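Kappa-carrageenase (Zobellia galactanivorans, PDB 5OCR) probably hydrolyses kappa-carrageenan, a sulfated galactan of red algae, with its family 16 glycoside hydrolase domain, the part of the longer protein modelled here. Local coordinates at residues G100-K105 with V280-K285; F119-D124 with M233-S238; E138-E143 with N163-V168. One frame throughout, in Å; residues are numbered along the deposited sequence. Where two conformers were deposited one is given.

Contact 1 of 3, residues G100-K105 with V280-K285; sequences GYFEAK and VRVWEK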
loop_
_atom_site.group_PDB
_atom_site.type_symbol
_atom_site.label_atom_id
_atom_site.label_comp_id
_atom_site.label_asym_id
_atom_site.label_seq_id
_atom_site.Cartn_x
_atom_site.Cartn_y
_atom_site.Cartn_z
ATOM N N GLY A 100 -10.436 -13.084 -2.750
ATOM C CA GLY A 100 -10.698 -12.596 -4.089
ATOM C C GLY A 100 -9.378 -12.385 -4.807
ATOM O O GLY A 100 -8.324 -12.878 -4.339
ATOM N N TYR A 101 -9.440 -11.650 -5.901
ATOM C CA TYR A 101 -8.245 -11.249 -6.602
ATOM C C TYR A 101 -8.186 -9.746 -6.732
ATOM O O TYR A 101 -9.210 -9.125 -7.093
ATOM C CB TYR A 101 -8.256 -11.881 -8.024
ATOM C CG TYR A 101 -6.903 -11.937 -8.731
ATOM C CD1 TYR A 101 -6.198 -13.135 -8.797
ATOM C CD2 TYR A 101 -6.393 -10.801 -9.392
ATOM C CE1 TYR A 101 -4.964 -13.167 -9.415
ATOM C CE2 TYR A 101 -5.135 -10.836 -9.955
ATOM C CZ TYR A 101 -4.474 -12.051 -10.011
ATOM O OH TYR A 101 -3.249 -12.118 -10.664
ATOM N N PHE A 102 -7.000 -9.157 -6.470
ATOM C CA PHE A 102 -6.852 -7.687 -6.434
ATOM C C PHE A 102 -5.716 -7.254 -7.349
ATOM O O PHE A 102 -4.578 -7.804 -7.179
ATOM C CB PHE A 102 -6.555 -7.235 -5.000
ATOM C CG PHE A 102 -7.517 -7.843 -3.995
ATOM C CD1 PHE A 102 -8.640 -7.115 -3.595
ATOM C CD2 PHE A 102 -7.375 -9.144 -3.499
ATOM C CE1 PHE A 102 -9.613 -7.704 -2.792
ATOM C CE2 PHE A 102 -8.295 -9.714 -2.611
ATOM C CZ PHE A 102 -9.437 -8.970 -2.252
ATOM N N GLU A 103 -5.949 -6.320 -8.268
ATOM C CA GLU A 103 -4.886 -5.971 -9.212
ATOM C C GLU A 103 -4.887 -4.497 -9.479
ATOM O O GLU A 103 -6.014 -3.909 -9.551
ATOM C CB GLU A 103 -5.268 -6.728 -10.534
ATOM C CG GLU A 103 -4.121 -6.614 -11.594
ATOM C CD GLU A 103 -4.441 -7.415 -12.878
ATOM O OE1 GLU A 103 -4.281 -8.656 -12.815
ATOM O OE2 GLU A 103 -4.845 -6.790 -13.890
ATOM N N ALA A 104 -3.707 -3.892 -9.615
ATOM C CA ALA A 104 -3.594 -2.506 -10.002
ATOM C C ALA A 104 -2.442 -2.335 -10.916
ATOM O O ALA A 104 -1.439 -3.075 -10.854
ATOM C CB ALA A 104 -3.440 -1.672 -8.689
ATOM N N LYS A 105 -2.629 -1.422 -11.851
ATOM C CA LYS A 105 -1.521 -1.065 -12.789
ATOM C C LYS A 105 -0.956 0.297 -12.375
ATOM O O LYS A 105 -1.674 1.346 -12.337
ATOM C CB LYS A 105 -2.048 -1.123 -14.260
ATOM C CG LYS A 105 -1.025 -0.593 -15.342
ATOM C CD LYS A 105 -1.743 -0.799 -16.678
ATOM C CE LYS A 105 -0.989 -0.129 -17.779
ATOM N NZ LYS A 105 -1.948 -0.272 -18.913
ATOM N N VAL A 280 -7.587 -0.054 -11.067
ATOM C CA VAL A 280 -7.639 -1.017 -9.984
ATOM C C VAL A 280 -8.799 -1.894 -10.272
ATOM O O VAL A 280 -9.908 -1.417 -10.674
ATOM C CB VAL A 280 -7.686 -0.375 -8.600
ATOM C CG1 VAL A 280 -8.894 0.619 -8.476
ATOM C CG2 VAL A 280 -7.739 -1.487 -7.517
ATOM N N ARG A 281 -8.597 -3.189 -10.094
ATOM C CA ARG A 281 -9.664 -4.166 -10.398
ATOM C C ARG A 281 -9.717 -5.220 -9.282
ATOM O O ARG A 281 -8.692 -5.717 -8.809
ATOM C CB ARG A 281 -9.447 -4.855 -11.739
ATOM C CG ARG A 281 -9.493 -3.899 -12.926
ATOM C CD ARG A 281 -9.021 -4.644 -14.187
ATOM N NE ARG A 281 -9.018 -3.672 -15.296
ATOM C CZ ARG A 281 -8.322 -3.785 -16.445
ATOM N NH1 ARG A 281 -7.596 -4.886 -16.747
ATOM N NH2 ARG A 281 -8.400 -2.815 -17.348
ATOM N N VAL A 282 -10.932 -5.550 -8.855
ATOM C CA VAL A 282 -11.131 -6.560 -7.813
ATOM C C VAL A 282 -12.122 -7.598 -8.389
ATOM O O VAL A 282 -13.126 -7.200 -9.054
ATOM C CB VAL A 282 -11.702 -5.937 -6.561
ATOM C CG1 VAL A 282 -11.922 -7.016 -5.480
ATOM C CG2 VAL A 282 -10.726 -4.919 -6.036
ATOM N N TRP A 283 -11.849 -8.863 -8.144
ATOM C CA TRP A 283 -12.768 -9.933 -8.537
ATOM C C TRP A 283 -13.036 -10.820 -7.356
ATOM O O TRP A 283 -12.212 -10.919 -6.436
ATOM C CB TRP A 283 -12.206 -10.849 -9.633
ATOM C CG TRP A 283 -11.883 -10.213 -10.966
ATOM C CD1 TRP A 283 -12.640 -10.266 -12.141
ATOM C CD2 TRP A 283 -10.699 -9.438 -11.275
ATOM N NE1 TRP A 283 -11.992 -9.605 -13.177
ATOM C CE2 TRP A 283 -10.807 -9.064 -12.700
ATOM C CE3 TRP A 283 -9.526 -9.064 -10.536
ATOM C CZ2 TRP A 283 -9.789 -8.368 -13.363
ATOM C CZ3 TRP A 283 -8.556 -8.356 -11.203
ATOM C CH2 TRP A 283 -8.657 -8.030 -12.562
ATOM N N GLU A 284 -14.187 -11.447 -7.390
ATOM C CA GLU A 284 -14.469 -12.517 -6.410
ATOM C C GLU A 284 -14.677 -13.831 -7.165
ATOM O O GLU A 284 -15.096 -13.851 -8.332
ATOM C CB GLU A 284 -15.593 -12.177 -5.385
ATOM C CG GLU A 284 -15.265 -11.004 -4.424
ATOM C CD GLU A 284 -16.383 -10.619 -3.473
ATOM O OE1 GLU A 284 -17.536 -10.482 -3.898
ATOM O OE2 GLU A 284 -16.120 -10.396 -2.311
ATOM N N LYS A 285 -14.305 -14.909 -6.505
ATOM C CA LYS A 285 -14.291 -16.272 -7.110
ATOM C C LYS A 285 -15.655 -16.857 -6.922
ATOM O O LYS A 285 -16.247 -16.669 -5.872
ATOM C CB LYS A 285 -13.218 -17.127 -6.367
ATOM C CG LYS A 285 -12.901 -18.427 -7.038
ATOM C CD LYS A 285 -12.488 -19.452 -5.998
ATOM C CE LYS A 285 -11.024 -19.265 -5.784
ATOM N NZ LYS A 285 -10.484 -20.287 -4.845
HETATM O O HOH W 1 -6.877 -7.481 -15.601
#

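Contact 2 of 3, residues F119-D124 with M233-S238; sequences FWLYSD and MNVTLS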
loop_
_atom_site.group_PDB
_atom_site.type_symbol
_atom_site.label_atom_id
_atom_site.label_comp_id
_atom_site.label_asym_id
_atom_site.label_seq_id
_atom_site.Cartn_x
_atom_site.Cartn_y
_atom_site.Cartn_z
ATOM N N PHE A 119 0.051 -0.595 -2.989
ATOM C CA PHE A 119 -1.320 -1.119 -3.212
ATOM C C PHE A 119 -1.493 -2.149 -2.093
ATOM O O PHE A 119 -0.647 -3.051 -1.931
ATOM C CB PHE A 119 -1.304 -1.818 -4.594
ATOM C CG PHE A 119 -2.576 -2.543 -4.947
ATOM C CD1 PHE A 119 -3.889 -2.013 -4.597
ATOM C CD2 PHE A 119 -2.523 -3.664 -5.822
ATOM C CE1 PHE A 119 -5.026 -2.703 -5.039
ATOM C CE2 PHE A 119 -3.681 -4.306 -6.246
ATOM C CZ PHE A 119 -4.948 -3.831 -5.850
ATOM N N TRP A 120 -2.575 -2.052 -1.311
ATOM C CA TRP A 120 -2.613 -2.878 -0.102
ATOM C C TRP A 120 -4.025 -2.984 0.410
ATOM O O TRP A 120 -4.901 -2.189 0.017
ATOM C CB TRP A 120 -1.639 -2.323 0.972
ATOM C CG TRP A 120 -1.836 -0.880 1.371
ATOM C CD1 TRP A 120 -1.717 0.288 0.558
ATOM C CD2 TRP A 120 -2.181 -0.399 2.705
ATOM N NE1 TRP A 120 -1.935 1.397 1.313
ATOM C CE2 TRP A 120 -2.271 1.048 2.613
ATOM C CE3 TRP A 120 -2.375 -1.019 3.942
ATOM C CZ2 TRP A 120 -2.513 1.861 3.758
ATOM C CZ3 TRP A 120 -2.727 -0.208 5.080
ATOM C CH2 TRP A 120 -2.765 1.193 5.004
ATOM N N LEU A 121 -4.260 -3.999 1.229
ATOM C CA LEU A 121 -5.632 -4.322 1.736
ATOM C C LEU A 121 -5.490 -4.263 3.247
ATOM O O LEU A 121 -4.539 -4.797 3.783
ATOM C CB LEU A 121 -6.096 -5.743 1.294
ATOM C CG LEU A 121 -5.632 -6.117 -0.155
ATOM C CD1 LEU A 121 -5.920 -7.590 -0.461
ATOM C CD2 LEU A 121 -6.346 -5.219 -1.172
ATOM N N TYR A 122 -6.428 -3.625 4.001
ATOM C CA TYR A 122 -6.242 -3.624 5.439
ATOM C C TYR A 122 -7.605 -3.545 6.120
ATOM O O TYR A 122 -8.573 -3.031 5.545
ATOM C CB TYR A 122 -5.322 -2.514 5.962
ATOM C CG TYR A 122 -5.909 -1.129 6.014
ATOM C CD1 TYR A 122 -6.176 -0.414 4.834
ATOM C CD2 TYR A 122 -6.142 -0.536 7.226
ATOM C CE1 TYR A 122 -6.689 0.888 4.868
ATOM C CE2 TYR A 122 -6.623 0.753 7.291
ATOM C CZ TYR A 122 -6.919 1.454 6.114
ATOM O OH TYR A 122 -7.440 2.719 6.256
ATOM N N SER A 123 -7.656 -4.145 7.324
ATOM C CA SER A 123 -8.919 -4.113 8.125
ATOM C C SER A 123 -8.945 -3.080 9.189
ATOM O O SER A 123 -7.982 -2.377 9.429
ATOM C CB SER A 123 -9.109 -5.393 8.911
ATOM O OG SER A 123 -8.027 -5.625 9.829
ATOM N N ASP A 124 -10.103 -3.005 9.875
ATOM C CA ASP A 124 -10.041 -2.251 11.119
ATOM C C ASP A 124 -9.378 -3.068 12.230
ATOM O O ASP A 124 -8.850 -4.161 11.990
ATOM C CB ASP A 124 -11.414 -1.685 11.508
ATOM C CG ASP A 124 -12.446 -2.757 11.809
ATOM O OD1 ASP A 124 -12.112 -3.962 11.941
ATOM O OD2 ASP A 124 -13.656 -2.385 11.933
ATOM N N MET A 233 -11.259 -6.496 4.573
ATOM C CA MET A 233 -10.227 -5.456 4.355
ATOM C C MET A 233 -10.670 -4.505 3.259
ATOM O O MET A 233 -11.330 -4.918 2.281
ATOM C CB MET A 233 -8.948 -6.156 3.844
ATOM C CG MET A 233 -8.301 -6.940 5.047
ATOM S SD MET A 233 -6.904 -7.942 4.463
ATOM C CE MET A 233 -7.706 -9.190 3.515
ATOM N N ASN A 234 -10.260 -3.248 3.399
ATOM C CA ASN A 234 -10.495 -2.198 2.393
ATOM C C ASN A 234 -9.375 -2.158 1.389
ATOM O O ASN A 234 -8.223 -2.476 1.727
ATOM C CB ASN A 234 -10.649 -0.825 3.005
ATOM C CG ASN A 234 -11.755 -0.780 4.052
ATOM O OD1 ASN A 234 -11.552 -1.191 5.194
ATOM N ND2 ASN A 234 -12.888 -0.281 3.669
ATOM N N VAL A 235 -9.788 -1.916 0.143
ATOM C CA VAL A 235 -8.818 -1.971 -1.023
ATOM C C VAL A 235 -8.165 -0.597 -1.149
ATOM O O VAL A 235 -8.864 0.403 -1.256
ATOM C CB VAL A 235 -9.505 -2.354 -2.368
ATOM C CG1 VAL A 235 -8.472 -2.299 -3.560
ATOM C CG2 VAL A 235 -10.141 -3.728 -2.194
ATOM N N THR A 236 -6.814 -0.532 -1.101
ATOM C CA THR A 236 -6.130 0.794 -0.836
ATOM C C THR A 236 -5.030 1.055 -1.825
ATOM O O THR A 236 -4.213 0.175 -2.014
ATOM C CB THR A 236 -5.620 0.865 0.596
ATOM O OG1 THR A 236 -6.731 0.467 1.478
ATOM C CG2 THR A 236 -5.215 2.365 0.932
ATOM N N LEU A 237 -5.015 2.242 -2.435
ATOM C CA LEU A 237 -3.806 2.697 -3.187
ATOM C C LEU A 237 -3.355 3.991 -2.515
ATOM O O LEU A 237 -4.176 4.945 -2.358
ATOM C CB LEU A 237 -4.235 3.003 -4.615
ATOM C CG LEU A 237 -4.715 1.842 -5.490
ATOM C CD1 LEU A 237 -5.716 2.340 -6.567
ATOM C CD2 LEU A 237 -3.498 1.173 -6.089
ATOM N N SER A 238 -2.095 4.057 -2.109
ATOM C CA SER A 238 -1.680 5.301 -1.435
ATOM C C SER A 238 -0.185 5.545 -1.668
ATOM O O SER A 238 0.585 4.617 -1.967
ATOM C CB SER A 238 -2.013 5.179 0.018
ATOM O OG SER A 238 -1.269 4.110 0.628
#

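Contact 3 of 3, residues E138-E143 with N163-V168; sequences EIDVVE and NLHAVV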
loop_
_atom_site.group_PDB
_atom_site.type_symbol
_atom_site.label_atom_id
_atom_site.label_comp_id
_atom_site.label_asym_id
_atom_site.label_seq_id
_atom_site.Cartn_x
_atom_site.Cartn_y
_atom_site.Cartn_z
ATOM N N GLU A 138 -3.477 -7.169 7.385
ATOM C CA GLU A 138 -3.030 -6.268 6.337
ATOM C C GLU A 138 -2.279 -7.152 5.316
ATOM O O GLU A 138 -1.397 -7.858 5.708
ATOM C CB GLU A 138 -2.082 -5.241 6.891
ATOM C CG GLU A 138 -1.509 -4.369 5.767
ATOM C CD GLU A 138 -0.574 -3.300 6.321
ATOM O OE1 GLU A 138 -0.817 -2.862 7.490
ATOM O OE2 GLU A 138 0.372 -2.863 5.590
ATOM N N ILE A 139 -2.644 -7.046 4.048
ATOM C CA ILE A 139 -1.899 -7.659 2.946
ATOM C C ILE A 139 -1.352 -6.533 2.044
ATOM O O ILE A 139 -2.116 -5.768 1.400
ATOM C CB ILE A 139 -2.875 -8.560 2.090
ATOM C CG1 ILE A 139 -3.492 -9.668 2.978
ATOM C CG2 ILE A 139 -2.037 -9.104 0.882
ATOM C CD1 ILE A 139 -4.452 -10.573 2.203
ATOM N N ASP A 140 -0.031 -6.473 1.921
ATOM C CA ASP A 140 0.583 -5.476 1.001
ATOM C C ASP A 140 0.712 -6.166 -0.339
ATOM O O ASP A 140 1.494 -7.082 -0.470
ATOM C CB ASP A 140 1.937 -5.011 1.551
ATOM C CG ASP A 140 1.807 -4.279 2.791
ATOM O OD1 ASP A 140 0.680 -3.813 3.155
ATOM O OD2 ASP A 140 2.782 -4.220 3.486
ATOM N N VAL A 141 -0.044 -5.724 -1.334
ATOM C CA VAL A 141 0.141 -6.313 -2.626
ATOM C C VAL A 141 1.474 -5.893 -3.243
ATOM O O VAL A 141 2.201 -6.724 -3.804
ATOM C CB VAL A 141 -0.989 -5.911 -3.575
ATOM C CG1 VAL A 141 -0.687 -6.588 -4.968
ATOM C CG2 VAL A 141 -2.337 -6.291 -2.916
ATOM N N VAL A 142 1.838 -4.606 -3.049
ATOM C CA VAL A 142 3.208 -4.190 -3.325
ATOM C C VAL A 142 3.511 -2.887 -2.616
ATOM O O VAL A 142 2.615 -2.022 -2.350
ATOM C CB VAL A 142 3.468 -3.989 -4.832
ATOM C CG1 VAL A 142 2.842 -2.731 -5.396
ATOM C CG2 VAL A 142 4.974 -3.980 -5.074
ATOM N N GLU A 143 4.763 -2.797 -2.163
ATOM C CA GLU A 143 5.333 -1.548 -1.650
ATOM C C GLU A 143 6.510 -1.297 -2.554
ATOM O O GLU A 143 7.461 -2.041 -2.502
ATOM C CB GLU A 143 5.779 -1.632 -0.224
ATOM C CG GLU A 143 4.587 -1.423 0.718
ATOM C CD GLU A 143 5.088 -1.493 2.148
ATOM O OE1 GLU A 143 5.783 -2.521 2.495
ATOM O OE2 GLU A 143 4.777 -0.572 2.946
ATOM N N ASN A 163 4.606 -7.600 1.621
ATOM C CA ASN A 163 4.589 -8.224 2.957
ATOM C C ASN A 163 3.216 -8.379 3.587
ATOM O O ASN A 163 2.299 -7.751 3.109
ATOM C CB ASN A 163 5.342 -7.286 3.916
ATOM C CG ASN A 163 6.803 -7.241 3.568
ATOM O OD1 ASN A 163 7.339 -8.210 3.044
ATOM N ND2 ASN A 163 7.477 -6.198 3.949
ATOM N N LEU A 164 3.109 -9.306 4.538
ATOM C CA LEU A 164 1.888 -9.416 5.340
ATOM C C LEU A 164 2.111 -8.864 6.741
ATOM O O LEU A 164 3.195 -9.016 7.301
ATOM C CB LEU A 164 1.564 -10.881 5.584
ATOM C CG LEU A 164 1.229 -11.629 4.280
ATOM C CD1 LEU A 164 1.250 -13.156 4.477
ATOM C CD2 LEU A 164 -0.009 -11.135 3.598
ATOM N N HIS A 165 1.056 -8.298 7.335
ATOM C CA HIS A 165 1.182 -7.731 8.704
ATOM C C HIS A 165 -0.088 -8.140 9.414
ATOM O O HIS A 165 -1.149 -8.214 8.815
ATOM C CB HIS A 165 1.209 -6.207 8.716
ATOM C CG HIS A 165 2.339 -5.594 7.949
ATOM N ND1 HIS A 165 3.444 -5.055 8.573
ATOM C CD2 HIS A 165 2.532 -5.439 6.573
ATOM C CE1 HIS A 165 4.288 -4.583 7.630
ATOM N NE2 HIS A 165 3.712 -4.812 6.403
ATOM N N ALA A 166 0.041 -8.454 10.701
ATOM C CA ALA A 166 -1.176 -8.646 11.512
ATOM C C ALA A 166 -0.977 -8.246 12.964
ATOM O O ALA A 166 0.099 -8.123 13.438
ATOM C CB ALA A 166 -1.594 -10.124 11.490
ATOM N N VAL A 167 -2.096 -8.100 13.699
ATOM C CA VAL A 167 -1.995 -8.055 15.163
ATOM C C VAL A 167 -2.860 -9.216 15.615
ATOM O O VAL A 167 -3.925 -9.430 15.037
ATOM C CB VAL A 167 -2.688 -6.759 15.666
ATOM C CG1 VAL A 167 -2.778 -6.714 17.225
ATOM C CG2 VAL A 167 -1.879 -5.553 15.164
ATOM N N VAL A 168 -2.355 -9.990 16.580
ATOM C CA VAL A 168 -3.043 -11.202 17.072
ATOM C C VAL A 168 -3.246 -11.008 18.558
ATOM O O VAL A 168 -2.314 -10.512 19.231
ATOM C CB VAL A 168 -2.174 -12.413 16.756
ATOM C CG1 VAL A 168 -2.779 -13.690 17.384
ATOM C CG2 VAL A 168 -2.182 -12.561 15.250
HETATM O O HOH W 2 5.102 -4.783 1.401
HETATM O O HOH W 3 5.808 -3.794 4.970
#

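Contact 1 of 3, residues G100-K105 with V280-K285
E103 OE2 is held by two groups: the hydroxyl of Y279, and a water that donates to it at 2.7 Å. The same water accepts from R281 NH1 at 2.9 Å, lying at the edge of the guanidinium in its plane, so the opposite charges are joined through water; R281 NH1 stays 4.4 Å from E103 OE2, too far for a direct salt bridge. The direct ion pair of R281 is made at NE, with E30. Beneath them the strands run antiparallel, and Y101 with W283 and E103 with R281 form the hydrogen-bonded pairs; R281 N to E103 O, at 2.7 Å, is the shortest rung. Y101 CG stands anti to the backbone N (chi1 -161°), and Y101 CD2 comes 3.7 Å from W283 CZ3; the side chains lie side by side and the ring planes are 77° apart. E103 CB meets CZ3 from the side, in the plane of the indole. At G100 a beta carbon would clash with W283 O, and the backbone angles themselves call for glycine. On the other face F102 CE1 rests 3.6 Å from V282 CG1. E30 and D278, the latter paired with K105, are ligands of a bound magnesium ion. Strand 100-107 has strand 200-207 along its other edge, strand 21-23 pairs with strand 273-285, and F102, A104 and V280 pack against strand 115-122.

Contact 2 of 3, residues F119-D124 with M233-S238
W120 lays its indole alongside T236, whose CB sits over the face of the five-membered ring, 3.8 Å from its centroid and 12° off the normal, a CH-pi contact. The methyl T236 CG2 is over the indole face, offset toward its rim, 3.4 Å from W120 NE1. With CG between the backbone N and the carbonyl carbon (chi1 56°), the ring swings toward the partner strand, and W120 NE1 donates to S238 OG, 2.9 Å away and nearly in the indole plane. That hydroxyl is also bonded to S118, so the bond at its edge and the side chain on its face would restrain the indole. Y122 stands next in line: T236 OG1 comes to its ring edge, 3.4 Å from Y122 CE1, while W120 CH2 lies over one of its faces, and its hydroxyl bonds to K92. Between the strands, W120 with T236 and Y122 with N234 make the hydrogen-bonded pairs, although T236 N to W120 O is weak; near the end of this pairing L121 CB touches M233 CB. The other face is apolar: F119 CD1 meets L237 CD2 at 3.5 Å, and F119 CE1 lies 3.8 Å from V235 CG1. A glycerol, probably from the crystallisation liquor, lies near W120. One face aromatic and polar, the other turned to the core, is consistent with the cleft-lining sheet of a family 16 beta-jellyroll.

Contact 3 of 3, residues E138-E143 with N163-V168
The sequence E138-I139-D140-V141-V142-E143 matches the E-x-D-x-x-E signature of family 16, which in relatives carries the catalytic acids, and strand 159-170 flanks it through H165 and N163. E138 and H165 lie side by side, carboxylate and imidazole planes 28° apart, with E138 OE2 3.5 Å from H165 CD2. An extended chain with CG anti to the backbone N (chi1 175°) carries the carboxylate along the ring, where OE1 is bonded to Y136 and OE2 to a glycerol, probably from the crystallisation liquor. D140 comes at about a right angle to H165 and sets D140 OD2 at the ring edge, 3.1 Å from H165 NE2; the bond is weak, bent to 123°. D140 OD1 is 2.6 Å from E138 OE2. An alanine in place of E138 would probably leave the Y136 hydroxyl without its mate and open a gap beside the H165 ring. Along the strand a classic beta bulge places V141 and V142 both opposite F119, and the extra residue brings E143 round to the face where E138 and D140 stand. W120 lies against E138 and D140 on that same face. Two waters fill in between E143 and the second strand. One donates to E143 OE1 at 2.6 Å and to D140 OD2, and accepts from N163 N; the other lies in the imidazole plane, 2.7 Å from H165 NE2, accepts from N163 ND2 and also lies close to E143 OE1. N163 OD1 accepts from N188 N, and E143 OE2 makes a salt bridge to R242. The backbones join by two bonds between E138 and H165 and by D140 N to N163 O, 2.9 Å. On the opposite face I139 CG1 packs on L164 CD2 at 3.8 Å.

Contacts 2 and 3 are neighbours, their centres about 9 Å apart, because strands 115-122 and 134-144 pair directly: L121 N bonds to I139 O and F119 N to V142 O. Centre to centre, contact 1 lies about 12 Å from contact 2 and 16 Å from contact 3, in the layer that F119 and L121 press on from the other side through F102 and A104. Along the chain the strands come as 100-107, 115-122, 134-144, 159-170, 233-241 and 273-285, so contact 1 encloses contact 2, which encloses contact 3. A shared apolar core thus joins the magnesium side of contact 1 to the acidic signature of contact 3.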